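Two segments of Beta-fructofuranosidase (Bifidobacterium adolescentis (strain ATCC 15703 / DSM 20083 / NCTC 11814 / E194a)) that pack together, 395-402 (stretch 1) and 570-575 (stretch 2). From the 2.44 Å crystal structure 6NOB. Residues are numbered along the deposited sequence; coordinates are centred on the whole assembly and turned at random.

Stretch 1 395-402: YRDKQGRF
Stretch 2, residues 570-575: DVDFDS

Residues 395-402 approach 570-575 through a tight turn, burying 338 Å² in total; no two touching residues are less than 170 apart in sequence. Where the backbones come together the chains run in opposite senses, Gln399 pairing with Asp572 and Gly400 with Val571. Stretch 1 enters as a strand at Tyr395, which lies out of reach, and Arg396 (phi/psi -107/139°), which directs its CA-to-CB bond toward stretch 2 with an m, t, p side chain. Its guanidinium folds back onto its own turn, donating from NE and NH2 to Gly400 O, both at 2.9 Å; Val571 CG2 lies at the guanidinium edge, 4.0 Å from Arg396 NH2. A water accepts from Arg396 NH1 at 3.1 Å and lies 3.3 Å from Asp570 OD2, linking the two side chains.

Asp397 (-77/177°, chi1 p) opens a type I turn completed by Lys398 (-54/-34°), Gln399 (-79/-10°) and Gly400 (101/5°). Gly400 N bonds to Asp397 O at 2.9 Å, and Asp397 N to Arg401 O at 3.0 Å, closing the turn. The Asp397 carboxylate, although making no contact across the interface, holds Arg401, which does: OD1 accepts from Arg401 N at 2.6 Å, and OD2 forms a salt bridge with Arg401 NE at 2.7 Å. Lys398 makes no contact across the interface; its side chain is modelled only to CD.

Gln399 (chi1 m, chi2 p) faces Asp572 (-89/97°, chi1 t), their CA atoms 4.8 Å apart. Asp572 N donates to Gln399 O at 3.0 Å and a near-linear 162°, while Val571 CA offers a CA-H...O contact to the same Gln399 O at 3.5 Å. The CB atoms of Gln399 and Asp572 lie 3.8 Å apart. Gly400 CA is 5.1 Å from Val571 CA. The positive phi of Gly400 would jam a CB against the preceding carbonyl; an ideal CB would also sit 3.4 Å from Val571 CG2 and 3.3 Å from Arg396 NH2.

Arg401 (-82/126°; m, t, m) starts sideways, but its end reaches along stretch 2. Arg401 CG packs 3.6 Å from CG1 of Val571 (-101/134°, chi1 t), and Arg401 CD lies 4.1 Å from CD1 of Phe573 (-83/59°, chi1 m), although the CA-to-CB bond of Phe573 points away. Near the guanidinium plane, Arg401 NH1 donates to O of Asp574 (-63/127°, chi1 t) at 3.0 Å and 151°. Asp572 O lies over one guanidinium face. A second water reinforces this anchor, accepting from Arg401 NH2 at 3.1 Å and donating to Asp574 O at 2.7 Å. Phe402 is out of reach.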

# COMPACT_ATOMS: atom_id res chain seq x y z
N TYR A 395 5.71 0.12 17.28
CA TYR A 395 4.83 -0.30 18.37
C TYR A 395 4.23 -1.65 18.03
O TYR A 395 3.67 -1.84 16.94
CB TYR A 395 3.72 0.73 18.61
CG TYR A 395 2.67 0.26 19.60
CD1 TYR A 395 2.92 0.27 20.97
CD2 TYR A 395 1.43 -0.21 19.16
CE1 TYR A 395 1.96 -0.16 21.87
CE2 TYR A 395 0.47 -0.65 20.05
CZ TYR A 395 0.74 -0.62 21.41
OH TYR A 395 -0.21 -1.05 22.31
N ARG A 396 4.34 -2.59 18.97
CA ARG A 396 3.62 -3.85 18.91
C ARG A 396 2.51 -3.80 19.96
O ARG A 396 2.72 -3.30 21.06
CB ARG A 396 4.54 -5.04 19.18
CG ARG A 396 5.65 -5.21 18.15
CD ARG A 396 6.53 -6.41 18.48
NE ARG A 396 5.83 -7.67 18.24
CZ ARG A 396 6.40 -8.87 18.37
NH1 ARG A 396 7.67 -8.98 18.74
NH2 ARG A 396 5.68 -9.96 18.14
N ASP A 397 1.33 -4.30 19.60
CA ASP A 397 0.25 -4.32 20.57
C ASP A 397 0.47 -5.46 21.57
O ASP A 397 1.42 -6.23 21.47
CB ASP A 397 -1.11 -4.41 19.87
CG ASP A 397 -1.24 -5.63 18.97
OD1 ASP A 397 -0.48 -6.61 19.12
OD2 ASP A 397 -2.14 -5.61 18.09
N LYS A 398 -0.43 -5.55 22.56
CA LYS A 398 -0.35 -6.61 23.56
C LYS A 398 -0.29 -7.99 22.91
O LYS A 398 0.38 -8.89 23.42
CB LYS A 398 -1.54 -6.52 24.51
CG LYS A 398 -1.62 -7.64 25.54
CD LYS A 398 -3.01 -7.74 26.14
N GLN A 399 -0.97 -8.16 21.78
CA GLN A 399 -1.02 -9.43 21.08
C GLN A 399 0.23 -9.72 20.25
O GLN A 399 0.38 -10.84 19.77
CB GLN A 399 -2.25 -9.48 20.17
CG GLN A 399 -3.58 -9.44 20.90
CD GLN A 399 -3.98 -8.04 21.33
OE1 GLN A 399 -3.40 -7.05 20.89
NE2 GLN A 399 -4.97 -7.95 22.21
N GLY A 400 1.11 -8.73 20.07
CA GLY A 400 2.34 -8.92 19.33
C GLY A 400 2.32 -8.40 17.91
O GLY A 400 3.31 -8.60 17.19
N ARG A 401 1.25 -7.74 17.49
CA ARG A 401 1.14 -7.26 16.11
C ARG A 401 1.89 -5.95 15.94
O ARG A 401 1.65 -4.98 16.68
CB ARG A 401 -0.33 -7.11 15.72
CG ARG A 401 -1.10 -8.43 15.70
CD ARG A 401 -2.61 -8.23 15.53
NE ARG A 401 -3.23 -7.63 16.70
CZ ARG A 401 -4.51 -7.78 17.03
NH1 ARG A 401 -5.31 -8.53 16.28
NH2 ARG A 401 -4.99 -7.19 18.12
N PHE A 402 2.80 -5.91 14.97
CA PHE A 402 3.74 -4.81 14.79
C PHE A 402 3.18 -3.76 13.84
O PHE A 402 2.74 -4.10 12.74
CB PHE A 402 5.07 -5.36 14.26
CG PHE A 402 6.16 -4.33 14.12
CD1 PHE A 402 6.65 -3.65 15.22
CD2 PHE A 402 6.72 -4.07 12.88
CE1 PHE A 402 7.66 -2.71 15.09
CE2 PHE A 402 7.74 -3.15 12.73
CZ PHE A 402 8.21 -2.46 13.84
N ASP A 570 3.75 -16.89 17.19
CA ASP A 570 3.59 -16.51 18.59
C ASP A 570 2.68 -15.30 18.77
O ASP A 570 2.57 -14.79 19.90
CB ASP A 570 4.96 -16.23 19.22
CG ASP A 570 5.79 -15.24 18.41
OD1 ASP A 570 5.53 -15.09 17.20
OD2 ASP A 570 6.69 -14.60 19.00
N VAL A 571 2.04 -14.82 17.71
CA VAL A 571 1.24 -13.60 17.74
C VAL A 571 -0.23 -13.98 17.84
O VAL A 571 -0.71 -14.86 17.11
CB VAL A 571 1.51 -12.74 16.50
CG1 VAL A 571 0.60 -11.52 16.49
CG2 VAL A 571 2.98 -12.33 16.47
N ASP A 572 -0.96 -13.30 18.73
CA ASP A 572 -2.38 -13.57 18.97
C ASP A 572 -3.20 -12.71 18.02
O ASP A 572 -3.48 -11.54 18.30
CB ASP A 572 -2.71 -13.28 20.43
CG ASP A 572 -4.16 -13.59 20.79
OD1 ASP A 572 -4.86 -14.21 19.96
OD2 ASP A 572 -4.59 -13.21 21.90
N PHE A 573 -3.62 -13.29 16.90
CA PHE A 573 -4.40 -12.55 15.90
C PHE A 573 -5.88 -12.53 16.29
O PHE A 573 -6.76 -12.99 15.56
CB PHE A 573 -4.19 -13.15 14.52
CG PHE A 573 -2.77 -13.10 14.05
CD1 PHE A 573 -2.19 -11.90 13.67
CD2 PHE A 573 -2.01 -14.25 14.00
CE1 PHE A 573 -0.87 -11.86 13.24
CE2 PHE A 573 -0.69 -14.22 13.57
CZ PHE A 573 -0.12 -13.02 13.19
N ASP A 574 -6.14 -11.97 17.47
CA ASP A 574 -7.50 -11.85 17.98
C ASP A 574 -8.35 -10.97 17.07
O ASP A 574 -7.98 -9.83 16.77
CB ASP A 574 -7.47 -11.27 19.40
CG ASP A 574 -8.79 -11.40 20.13
OD1 ASP A 574 -9.85 -11.48 19.48
OD2 ASP A 574 -8.77 -11.40 21.38
N SER A 575 -9.50 -11.51 16.64
CA SER A 575 -10.38 -10.74 15.75
C SER A 575 -10.93 -9.50 16.44
O SER A 575 -11.29 -8.53 15.76
CB SER A 575 -11.52 -11.63 15.24
OG SER A 575 -12.55 -11.74 16.20
O HOH W 1 8.50 -11.91 18.48
O HOH W 2 -8.06 -7.42 17.88